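Local structure of Pa14_01140 (Pseudomonas aeruginosa, 6OX6) at residues I3-A8 with D57-G62; R11-I16 with R26-Q31; T33-F38 with P45-H50; R37-A42 with T72-G77. The protein serves as the immunity protein for the type VI secretion effector Tas1, a (p)ppApp-synthesizing toxin, binding it and helping to prevent its early activation. One frame throughout, in Å; residues are numbered along the deposited sequence.

Contact 1 of 4, residues I3-A8 with D57-G62; sequences IEKGEA and DALRFG
Ile3 and Leu59 meet first through their backbones: Ile3 N donates to Leu59 O at 2.8 Å, a nearly straight bond (168° at the hydrogen) with the donor in the plane of the carbonyl. Leu59 lies in the last turn of helix 53-61, where Arg60 and Phe61 complete the helix and Gly62 follows it, and its carbonyl is taken up by the N-terminal segment. CG1 of Ile3 lies beside the backbone N (chi1 -50°), and the terminal CD1 then rests against the last helical turn, 3.8 Å from Gly62 C and equally far from Ala58 O. Gly62 offers only backbone here, and its own N closes the helix by bonding to Ala58 O at 2.8 Å. The branches of Leu59 divide the work. CD2 turns to Ile3, 4.3 Å from Ile3 CB, while CD1 is touched by Lys5, whose CE comes within 3.6 Å of it. Beyond CG the Lys5 chain is extended, and it crosses the leucine at about a right angle, with CG and CE against CD1. What positions that chain is its ammonium: NZ bonds to Asn56 OD1 and to the carbonyl oxygens of Trp409 and Leu412 of the Tas1 chain, so the lysine is held from both proteins. Gly6 follows at the N-cap of helix 7-11. Ile3 and Leu59 both pack on Phe9 of that helix and on Ile16 of strand 14-18, which places this buried contact between helices 7-11 and 53-61, against the sheet.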
# COMPACT_ATOMS: atom_id res chain seq x y z
N ILE B 3 -12.58 1.22 6.41
CA ILE B 3 -13.23 0.68 7.60
C ILE B 3 -12.34 1.07 8.78
O ILE B 3 -11.32 0.41 9.04
CB ILE B 3 -13.43 -0.85 7.53
CG1 ILE B 3 -14.09 -1.24 6.19
CG2 ILE B 3 -14.28 -1.35 8.69
CD1 ILE B 3 -13.15 -1.74 5.11
N GLU B 4 -12.71 2.13 9.50
CA GLU B 4 -11.86 2.68 10.55
C GLU B 4 -11.83 1.75 11.76
O GLU B 4 -12.82 1.07 12.06
CB GLU B 4 -12.39 4.06 10.99
CG GLU B 4 -12.29 5.17 9.92
CD GLU B 4 -13.48 5.22 8.93
OE1 GLU B 4 -14.34 4.30 8.95
OE2 GLU B 4 -13.56 6.19 8.13
N LYS B 5 -10.69 1.70 12.46
CA LYS B 5 -10.62 0.94 13.70
C LYS B 5 -11.46 1.61 14.79
O LYS B 5 -11.67 2.82 14.79
CB LYS B 5 -9.17 0.78 14.18
CG LYS B 5 -8.31 -0.15 13.29
CD LYS B 5 -6.85 -0.25 13.79
CE LYS B 5 -6.00 -1.13 12.87
NZ LYS B 5 -4.51 -1.11 13.24
N GLY B 6 -11.94 0.80 15.73
CA GLY B 6 -12.76 1.31 16.82
C GLY B 6 -14.20 0.82 16.86
O GLY B 6 -14.45 -0.39 16.90
N GLU B 7 -15.14 1.77 16.81
CA GLU B 7 -16.51 1.53 17.25
C GLU B 7 -17.15 0.32 16.58
O GLU B 7 -17.70 -0.56 17.27
CB GLU B 7 -17.35 2.79 17.04
CG GLU B 7 -17.53 3.44 18.42
CD GLU B 7 -18.41 4.71 18.35
OE1 GLU B 7 -18.03 5.81 18.84
OE2 GLU B 7 -19.58 4.52 17.90
N ALA B 8 -17.03 0.22 15.26
CA ALA B 8 -17.72 -0.82 14.49
C ALA B 8 -17.23 -2.22 14.83
O ALA B 8 -18.04 -3.16 14.95
CB ALA B 8 -17.53 -0.56 13.00
N ASP B 57 -3.89 -2.43 5.27
CA ASP B 57 -4.16 -1.79 3.98
C ASP B 57 -5.64 -1.92 3.63
O ASP B 57 -6.25 -0.97 3.11
CB ASP B 57 -3.30 -2.39 2.87
CG ASP B 57 -1.89 -1.78 2.83
OD1 ASP B 57 -1.59 -0.94 3.68
OD2 ASP B 57 -1.09 -2.14 1.94
N ALA B 58 -6.22 -3.09 3.89
CA ALA B 58 -7.63 -3.32 3.61
C ALA B 58 -8.51 -2.39 4.42
O ALA B 58 -9.51 -1.87 3.91
CB ALA B 58 -7.99 -4.78 3.89
N LEU B 59 -8.12 -2.11 5.66
CA LEU B 59 -8.90 -1.15 6.45
C LEU B 59 -8.82 0.23 5.85
O LEU B 59 -9.82 0.97 5.84
CB LEU B 59 -8.41 -1.10 7.89
CG LEU B 59 -8.48 -2.42 8.64
CD1 LEU B 59 -8.15 -2.21 10.13
CD2 LEU B 59 -9.85 -3.02 8.48
N ARG B 60 -7.64 0.62 5.35
CA ARG B 60 -7.51 2.00 4.93
C ARG B 60 -8.17 2.22 3.59
O ARG B 60 -8.77 3.27 3.36
CB ARG B 60 -6.03 2.42 4.87
CG ARG B 60 -5.39 2.51 6.26
CD ARG B 60 -3.90 2.81 6.14
NE ARG B 60 -3.63 4.07 5.46
CZ ARG B 60 -2.40 4.48 5.14
NH1 ARG B 60 -1.35 3.69 5.42
NH2 ARG B 60 -2.23 5.64 4.54
N PHE B 61 -8.09 1.24 2.70
CA PHE B 61 -8.42 1.46 1.30
C PHE B 61 -9.54 0.57 0.79
O PHE B 61 -9.96 0.75 -0.36
CB PHE B 61 -7.17 1.28 0.43
CG PHE B 61 -5.95 2.03 0.94
CD1 PHE B 61 -5.99 3.42 1.10
CD2 PHE B 61 -4.77 1.36 1.21
CE1 PHE B 61 -4.87 4.12 1.55
CE2 PHE B 61 -3.62 2.06 1.67
CZ PHE B 61 -3.69 3.43 1.85
N GLY B 62 -9.99 -0.42 1.57
CA GLY B 62 -11.03 -1.33 1.15
C GLY B 62 -12.41 -0.79 1.50
O GLY B 62 -12.59 0.35 1.93

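Contact 2 of 4, residues R11-I16 with R26-Q31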
# COMPACT_ATOMS: atom_id res chain seq x y z
N ARG B 11 -18.74 -3.27 17.90
CA ARG B 11 -20.18 -3.39 17.69
C ARG B 11 -20.70 -4.70 17.06
O ARG B 11 -21.74 -5.22 17.47
CB ARG B 11 -20.70 -2.19 16.88
CG ARG B 11 -21.02 -0.97 17.72
CD ARG B 11 -22.27 -0.26 17.22
NE ARG B 11 -22.28 -0.16 15.76
CZ ARG B 11 -21.52 0.67 15.06
NH1 ARG B 11 -20.68 1.49 15.68
NH2 ARG B 11 -21.60 0.70 13.74
N ARG B 12 -19.99 -5.22 16.06
CA ARG B 12 -20.43 -6.40 15.33
C ARG B 12 -19.41 -6.98 14.37
O ARG B 12 -18.35 -6.40 14.15
CB ARG B 12 -21.58 -5.95 14.42
CG ARG B 12 -21.11 -4.95 13.37
CD ARG B 12 -22.23 -4.12 12.75
NE ARG B 12 -21.71 -2.86 12.22
CZ ARG B 12 -21.18 -2.73 11.01
NH1 ARG B 12 -21.10 -3.76 10.19
NH2 ARG B 12 -20.72 -1.55 10.61
N ASP B 13 -19.73 -8.14 13.81
CA ASP B 13 -18.95 -8.72 12.74
C ASP B 13 -18.81 -7.74 11.59
O ASP B 13 -19.73 -6.97 11.28
CB ASP B 13 -19.60 -10.01 12.26
CG ASP B 13 -19.55 -11.14 13.31
OD1 ASP B 13 -19.05 -10.92 14.44
OD2 ASP B 13 -19.95 -12.26 12.96
N ILE B 14 -17.64 -7.75 10.96
CA ILE B 14 -17.29 -6.83 9.88
C ILE B 14 -16.70 -7.64 8.74
O ILE B 14 -15.76 -8.43 8.95
CB ILE B 14 -16.28 -5.77 10.35
CG1 ILE B 14 -16.83 -4.95 11.53
CG2 ILE B 14 -15.86 -4.87 9.18
CD1 ILE B 14 -17.93 -4.07 11.16
N TYR B 15 -17.20 -7.41 7.53
CA TYR B 15 -16.72 -8.08 6.32
C TYR B 15 -16.22 -7.01 5.35
O TYR B 15 -16.90 -6.00 5.12
CB TYR B 15 -17.83 -8.94 5.69
CG TYR B 15 -18.36 -10.00 6.65
CD1 TYR B 15 -19.36 -9.70 7.57
CD2 TYR B 15 -17.83 -11.29 6.65
CE1 TYR B 15 -19.86 -10.68 8.46
CE2 TYR B 15 -18.33 -12.29 7.52
CZ TYR B 15 -19.33 -11.97 8.42
OH TYR B 15 -19.80 -12.95 9.28
N ILE B 16 -15.05 -7.27 4.77
CA ILE B 16 -14.24 -6.27 4.08
C ILE B 16 -13.83 -6.80 2.72
O ILE B 16 -13.38 -7.95 2.62
CB ILE B 16 -12.98 -5.96 4.90
CG1 ILE B 16 -13.38 -5.30 6.22
CG2 ILE B 16 -12.02 -5.14 4.11
CD1 ILE B 16 -12.25 -5.28 7.21
N ARG B 26 -12.79 -11.37 7.15
CA ARG B 26 -13.91 -11.55 8.06
C ARG B 26 -13.42 -11.28 9.47
O ARG B 26 -12.44 -11.88 9.93
CB ARG B 26 -14.50 -12.95 7.92
CG ARG B 26 -15.52 -13.30 9.00
CD ARG B 26 -16.05 -14.75 8.79
NE ARG B 26 -15.04 -15.78 9.02
CZ ARG B 26 -14.88 -16.41 10.18
NH1 ARG B 26 -15.63 -16.10 11.24
NH2 ARG B 26 -13.95 -17.35 10.31
N TRP B 27 -14.09 -10.36 10.15
CA TRP B 27 -13.86 -10.07 11.56
C TRP B 27 -14.99 -10.65 12.40
O TRP B 27 -16.17 -10.43 12.11
CB TRP B 27 -13.72 -8.56 11.76
CG TRP B 27 -13.88 -8.03 13.16
CD1 TRP B 27 -14.97 -7.39 13.67
CD2 TRP B 27 -12.90 -8.08 14.22
NE1 TRP B 27 -14.74 -7.04 14.99
CE2 TRP B 27 -13.48 -7.46 15.34
CE3 TRP B 27 -11.60 -8.60 14.33
CZ2 TRP B 27 -12.80 -7.32 16.56
CZ3 TRP B 27 -10.92 -8.47 15.53
CH2 TRP B 27 -11.52 -7.83 16.63
N ASP B 28 -14.64 -11.38 13.43
CA ASP B 28 -15.58 -11.95 14.38
C ASP B 28 -15.40 -11.17 15.68
O ASP B 28 -14.37 -11.30 16.34
CB ASP B 28 -15.30 -13.44 14.56
CG ASP B 28 -16.27 -14.14 15.52
OD1 ASP B 28 -16.86 -13.49 16.41
OD2 ASP B 28 -16.39 -15.37 15.40
N HIS B 29 -16.37 -10.33 16.03
CA HIS B 29 -16.13 -9.45 17.17
C HIS B 29 -16.12 -10.23 18.49
O HIS B 29 -15.32 -9.93 19.38
CB HIS B 29 -17.12 -8.29 17.18
CG HIS B 29 -18.47 -8.65 17.74
ND1 HIS B 29 -19.46 -9.23 16.98
CD2 HIS B 29 -18.98 -8.50 18.98
CE1 HIS B 29 -20.53 -9.43 17.72
NE2 HIS B 29 -20.27 -8.98 18.94
N ARG B 30 -16.97 -11.25 18.62
CA ARG B 30 -16.97 -12.07 19.84
C ARG B 30 -15.62 -12.74 20.06
O ARG B 30 -15.02 -12.63 21.13
CB ARG B 30 -18.08 -13.10 19.78
CG ARG B 30 -19.48 -12.50 19.88
CD ARG B 30 -20.55 -13.61 19.88
NE ARG B 30 -20.75 -14.24 21.20
CZ ARG B 30 -20.11 -15.33 21.64
NH1 ARG B 30 -19.19 -15.93 20.88
NH2 ARG B 30 -20.38 -15.82 22.85
N GLN B 31 -15.11 -13.45 19.06
CA GLN B 31 -13.83 -14.12 19.24
C GLN B 31 -12.64 -13.18 19.11
O GLN B 31 -11.54 -13.53 19.56
CB GLN B 31 -13.68 -15.28 18.26
CG GLN B 31 -14.79 -16.32 18.38
CD GLN B 31 -14.94 -16.84 19.80
OE1 GLN B 31 -13.95 -17.24 20.43
NE2 GLN B 31 -16.17 -16.85 20.30
O HOH W 1 -17.26 -13.91 11.82
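At the open end of the antiparallel hairpin of strands 14-18 and 23-28, His29 is tied back to Asp13. Ile14 and Trp27 form the hydrogen-bonded pair: Trp27 N donates to Ile14 O at 2.8 Å, and the return bond from Ile14 N to Trp27 O is longer, 3.3 Å. On their side of the sheet Ile14 CG1 lies 3.7 Å from Trp27 CD1, the side chains crossing obliquely, while Trp27 NE1 is bound by Phe9 O. Tyr15 and Arg26, the adjacent non-hydrogen-bonded pair, lie side by side on the other face, pointing the same way, with Tyr15 CE2 3.3 Å from Arg26 CG; the guanidinium goes on to a salt bridge with Glu43. Past the strands, a single oxygen, Asp13 OD1, accepts from His29 N at 3.2 Å and from His29 ND1 at 3.1 Å. The two donors arrive from opposite faces of the carboxylate plane, both on the anti side. His29 CG sits between its backbone N and carbonyl carbon (chi1 80°), and one face of the ring covers Arg12 CA. Asp28 OD1 accepts from Gln31 N at 3.2 Å, an Asx motif where the chain leaves this two-stranded antiparallel hairpin.

Contact 3 of 4, residues T33-F38 with P45-H50; sequences TIHVRF and PEPVEH
Val48 places CG2 anti to its carbonyl carbon, with CG1 anti to the backbone N (chi1 170°), and so brings CG2 against Val36, 3.8 Å from Val36 CB; the two valines cross at about a right angle. In Ile34, chi1 -56° sets CG1 beside the backbone N, which leaves CG2 anti to that N, where it meets Val48 CB at 3.9 Å, while CD1 extends to His50 CA. Between these apolar contacts Val48 N donates to Ile34 O at 2.8 Å, the donor tilted from the carbonyl plane. Two waters link the backbones: one accepts from Ile34 N and sits unusually close to Val48 O, the other accepts from Val36 N at 2.9 Å and donates to Glu46 O. The imidazole of His35 lies alongside Pro47, with Pro47 CA over one face and Pro45 O at the ring edge, 3.5 Å from His35 NE2. Segment 45-50 also faces the toxin: Lys298 of the Tas1 chain forms a salt bridge with Glu46 and a hydrogen bond with Pro47 O, and in the conformer described His50 NE2 bonds to Val411 O of that chain. A loop thus packs along strand 33-38, an edge strand of this chain's antiparallel sheet, at the Tas1 interface.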
# COMPACT_ATOMS: atom_id res chain seq x y z
N THR B 33 -11.27 -12.22 16.16
CA THR B 33 -10.39 -12.86 15.19
C THR B 33 -10.61 -12.31 13.79
O THR B 33 -11.72 -11.92 13.40
CB THR B 33 -10.60 -14.39 15.17
OG1 THR B 33 -11.99 -14.68 15.09
CG2 THR B 33 -10.05 -15.02 16.45
N ILE B 34 -9.52 -12.30 13.03
CA ILE B 34 -9.53 -11.90 11.64
C ILE B 34 -9.21 -13.13 10.82
O ILE B 34 -8.22 -13.82 11.11
CB ILE B 34 -8.50 -10.80 11.35
CG1 ILE B 34 -8.73 -9.59 12.26
CG2 ILE B 34 -8.56 -10.45 9.87
CD1 ILE B 34 -7.52 -8.69 12.38
N HIS B 35 -10.04 -13.40 9.81
CA HIS B 35 -9.72 -14.41 8.81
C HIS B 35 -9.67 -13.76 7.44
O HIS B 35 -10.32 -12.75 7.21
CB HIS B 35 -10.72 -15.55 8.81
CG HIS B 35 -10.53 -16.50 9.94
ND1 HIS B 35 -11.04 -16.27 11.19
CD2 HIS B 35 -9.84 -17.67 10.02
CE1 HIS B 35 -10.70 -17.26 12.00
NE2 HIS B 35 -9.97 -18.12 11.31
N VAL B 36 -8.91 -14.36 6.53
CA VAL B 36 -8.69 -13.81 5.20
C VAL B 36 -9.25 -14.79 4.18
O VAL B 36 -9.18 -16.01 4.39
CB VAL B 36 -7.20 -13.53 4.94
CG1 VAL B 36 -6.37 -14.85 4.94
CG2 VAL B 36 -7.02 -12.81 3.63
N ARG B 37 -9.83 -14.25 3.09
CA ARG B 37 -10.31 -15.06 1.96
C ARG B 37 -9.93 -14.35 0.67
O ARG B 37 -10.47 -13.27 0.38
CB ARG B 37 -11.81 -15.29 2.03
CG ARG B 37 -12.31 -16.21 0.94
CD ARG B 37 -13.74 -16.66 1.17
NE ARG B 37 -14.16 -17.57 0.11
CZ ARG B 37 -15.41 -17.99 -0.08
NH1 ARG B 37 -16.40 -17.59 0.71
NH2 ARG B 37 -15.66 -18.80 -1.08
N PHE B 38 -9.01 -14.93 -0.09
CA PHE B 38 -8.57 -14.33 -1.35
C PHE B 38 -9.56 -14.65 -2.45
O PHE B 38 -10.25 -15.67 -2.40
CB PHE B 38 -7.18 -14.83 -1.74
CG PHE B 38 -6.08 -14.31 -0.83
CD1 PHE B 38 -5.63 -15.06 0.24
CD2 PHE B 38 -5.53 -13.07 -1.04
CE1 PHE B 38 -4.65 -14.59 1.08
CE2 PHE B 38 -4.52 -12.57 -0.19
CZ PHE B 38 -4.09 -13.35 0.86
N PRO B 45 -7.65 -21.12 6.77
CA PRO B 45 -7.89 -21.48 8.18
C PRO B 45 -7.04 -20.67 9.16
O PRO B 45 -7.51 -20.41 10.27
CB PRO B 45 -7.55 -22.97 8.23
CG PRO B 45 -6.60 -23.19 7.07
CD PRO B 45 -7.12 -22.26 6.00
N GLU B 46 -5.84 -20.25 8.80
CA GLU B 46 -4.98 -19.56 9.79
C GLU B 46 -5.47 -18.14 10.06
O GLU B 46 -5.50 -17.32 9.13
CB GLU B 46 -3.54 -19.51 9.32
CG GLU B 46 -2.58 -19.07 10.42
CD GLU B 46 -1.13 -18.90 9.92
OE1 GLU B 46 -0.95 -18.42 8.78
OE2 GLU B 46 -0.19 -19.26 10.68
N PRO B 47 -5.82 -17.79 11.31
CA PRO B 47 -6.18 -16.39 11.63
C PRO B 47 -5.09 -15.43 11.19
O PRO B 47 -3.94 -15.83 10.98
CB PRO B 47 -6.31 -16.39 13.16
CG PRO B 47 -6.49 -17.84 13.55
CD PRO B 47 -5.76 -18.66 12.50
N VAL B 48 -5.45 -14.16 11.07
CA VAL B 48 -4.54 -13.09 10.66
C VAL B 48 -4.25 -12.23 11.88
O VAL B 48 -5.17 -11.93 12.66
CB VAL B 48 -5.17 -12.25 9.53
CG1 VAL B 48 -4.36 -10.98 9.25
CG2 VAL B 48 -5.35 -13.12 8.27
N GLU B 49 -2.99 -11.84 12.04
CA GLU B 49 -2.56 -10.95 13.11
C GLU B 49 -3.06 -9.52 12.92
O GLU B 49 -3.05 -8.97 11.81
CB GLU B 49 -1.04 -10.94 13.18
CG GLU B 49 -0.54 -10.73 14.56
CD GLU B 49 -0.19 -12.03 15.25
OE1 GLU B 49 -0.71 -13.09 14.81
OE2 GLU B 49 0.60 -11.99 16.24
N HIS B 50 -3.46 -8.88 14.02
CA HIS B 50 -4.18 -7.63 13.84
C HIS B 50 -3.26 -6.51 13.35
O HIS B 50 -3.76 -5.53 12.77
CB HIS B 50 -4.90 -7.22 15.13
CG HIS B 50 -4.00 -6.68 16.18
ND1 HIS B 50 -3.56 -7.44 17.24
CD2 HIS B 50 -3.45 -5.45 16.35
CE1 HIS B 50 -2.77 -6.71 18.01
NE2 HIS B 50 -2.69 -5.50 17.49
O HOH W 2 -6.95 -12.70 14.31
O HOH W 3 -7.57 -16.58 7.81

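Contact 4 of 4, residues R37-A42 with T72-G77; sequences RFYGEA and TGFPKG
Tyr39 and Phe74 set two nearly parallel rings (planes 11° apart) beside each other where the type II beta turn Phe38-Glu41, at the end of strand 33-38, meets the C-terminal tail. The rings are strongly offset, with little ring-on-ring stacking, their centroids 4.9 Å apart. What lies over the tyrosine face is Phe74 CB, 3.5 Å from the centroid of the Tyr39 ring and almost on its normal, a CH-pi contact. Phe74 CG, anti to the carbonyl carbon (chi1 -63°), is thereby put near Tyr39 CE1, and CD2 of the phenyl ring comes near the Tyr39 hydroxyl. That hydroxyl is bound by Asp17 and Asp19, which helps fix the ring. Pro75 O comes within 3.6 Å of Tyr39 CD2. Gly40, at positive phi in the turn, lies close against Lys76, which is poorly ordered. Arg37, extended from CG to NE, faces Gly73 CA with its guanidinium; Glu41 O, lying in the guanidinium plane, accepts from Arg37 NE at 2.7 Å, while NH1 bonds to Glu71 O. A water bridges Arg37 NH2 and Thr72 O. The one direct hydrogen bond between the segments runs from Gly40 N to Phe74 O, 2.7 Å long but bent to 133° at the hydrogen.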
# COMPACT_ATOMS: atom_id res chain seq x y z
N ARG B 37 -9.83 -14.25 3.09
CA ARG B 37 -10.31 -15.06 1.96
C ARG B 37 -9.93 -14.35 0.67
O ARG B 37 -10.47 -13.27 0.38
CB ARG B 37 -11.81 -15.29 2.03
CG ARG B 37 -12.31 -16.21 0.94
CD ARG B 37 -13.74 -16.66 1.17
NE ARG B 37 -14.16 -17.57 0.11
CZ ARG B 37 -15.41 -17.99 -0.08
NH1 ARG B 37 -16.40 -17.59 0.71
NH2 ARG B 37 -15.66 -18.80 -1.08
N PHE B 38 -9.01 -14.93 -0.09
CA PHE B 38 -8.57 -14.33 -1.35
C PHE B 38 -9.56 -14.65 -2.45
O PHE B 38 -10.25 -15.67 -2.40
CB PHE B 38 -7.18 -14.83 -1.74
CG PHE B 38 -6.08 -14.31 -0.83
CD1 PHE B 38 -5.63 -15.06 0.24
CD2 PHE B 38 -5.53 -13.07 -1.04
CE1 PHE B 38 -4.65 -14.59 1.08
CE2 PHE B 38 -4.52 -12.57 -0.19
CZ PHE B 38 -4.09 -13.35 0.86
N TYR B 39 -9.63 -13.76 -3.45
CA TYR B 39 -10.55 -13.97 -4.56
C TYR B 39 -10.33 -15.34 -5.16
O TYR B 39 -9.20 -15.76 -5.37
CB TYR B 39 -10.35 -12.92 -5.65
CG TYR B 39 -10.94 -11.56 -5.37
CD1 TYR B 39 -11.28 -11.16 -4.07
CD2 TYR B 39 -11.15 -10.68 -6.41
CE1 TYR B 39 -11.80 -9.89 -3.83
CE2 TYR B 39 -11.66 -9.44 -6.19
CZ TYR B 39 -11.98 -9.04 -4.91
OH TYR B 39 -12.51 -7.77 -4.75
N GLY B 40 -11.43 -16.05 -5.40
CA GLY B 40 -11.36 -17.37 -6.01
C GLY B 40 -10.94 -18.51 -5.11
O GLY B 40 -10.67 -19.61 -5.62
N GLU B 41 -10.89 -18.30 -3.80
CA GLU B 41 -10.42 -19.33 -2.89
C GLU B 41 -11.39 -19.48 -1.73
O GLU B 41 -12.19 -18.59 -1.45
CB GLU B 41 -9.03 -19.01 -2.33
CG GLU B 41 -7.97 -19.03 -3.40
CD GLU B 41 -6.59 -18.64 -2.89
OE1 GLU B 41 -6.32 -18.80 -1.67
OE2 GLU B 41 -5.77 -18.20 -3.72
N ALA B 42 -11.26 -20.59 -1.02
CA ALA B 42 -11.88 -20.70 0.29
C ALA B 42 -11.13 -19.85 1.32
O ALA B 42 -9.98 -19.45 1.12
CB ALA B 42 -11.93 -22.16 0.75
N THR B 72 -20.31 -15.73 -0.28
CA THR B 72 -20.41 -16.12 -1.68
C THR B 72 -19.04 -16.09 -2.35
O THR B 72 -18.68 -17.00 -3.10
CB THR B 72 -21.38 -15.19 -2.41
OG1 THR B 72 -22.67 -15.28 -1.80
CG2 THR B 72 -21.49 -15.62 -3.84
N GLY B 73 -18.26 -15.05 -2.07
CA GLY B 73 -16.92 -14.95 -2.61
C GLY B 73 -16.88 -14.26 -3.96
O GLY B 73 -17.89 -14.02 -4.62
N PHE B 74 -15.66 -13.94 -4.38
CA PHE B 74 -15.40 -13.16 -5.55
C PHE B 74 -14.62 -14.01 -6.54
O PHE B 74 -13.69 -14.72 -6.13
CB PHE B 74 -14.61 -11.88 -5.20
CG PHE B 74 -15.36 -10.95 -4.29
CD1 PHE B 74 -15.62 -11.30 -2.97
CD2 PHE B 74 -15.84 -9.75 -4.76
CE1 PHE B 74 -16.34 -10.45 -2.14
CE2 PHE B 74 -16.55 -8.89 -3.94
CZ PHE B 74 -16.80 -9.24 -2.63
N PRO B 75 -14.97 -13.98 -7.83
CA PRO B 75 -14.21 -14.76 -8.81
C PRO B 75 -12.76 -14.34 -8.82
O PRO B 75 -12.44 -13.16 -8.64
CB PRO B 75 -14.90 -14.41 -10.14
CG PRO B 75 -15.47 -13.04 -9.90
CD PRO B 75 -15.90 -13.03 -8.47
N LYS B 76 -11.87 -15.31 -9.05
CA LYS B 76 -10.44 -15.04 -9.11
C LYS B 76 -10.17 -14.00 -10.20
O LYS B 76 -10.68 -14.11 -11.31
CB LYS B 76 -9.66 -16.32 -9.39
CG LYS B 76 -8.16 -16.15 -9.38
CD LYS B 76 -7.45 -17.36 -9.97
CE LYS B 76 -8.19 -17.90 -11.18
NZ LYS B 76 -7.27 -18.59 -12.13
N GLY B 77 -9.36 -13.00 -9.87
CA GLY B 77 -9.03 -11.94 -10.80
C GLY B 77 -7.89 -12.32 -11.73
O GLY B 77 -7.71 -11.72 -12.80
O HOH W 4 -18.35 -19.71 -1.93

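Contacts 2, 3 and 4 all draw on one antiparallel sheet. Contact 2 pairs strands 14-18 and 23-28; strand 33-38, next to 23-28, carries contacts 3 and 4, which share Arg37 and Phe38 and have centres about 14 Å apart. Contact 1 joins the N-terminal segment to helix 53-61 and touches contact 2 through Ile14 and Ile16, the centres about 12 Å apart. Contacts 1 and 4 lie on opposite sides of the chain's centre, about 20 Å between centres. Along the chain, contact 1 encloses contacts 2 and 3, in that order, whereas contact 4 crosses it, bringing the C-terminal tail to the sheet. Residues of all four contacts reach Tas1, so this small fold presents several of its parts to the toxin.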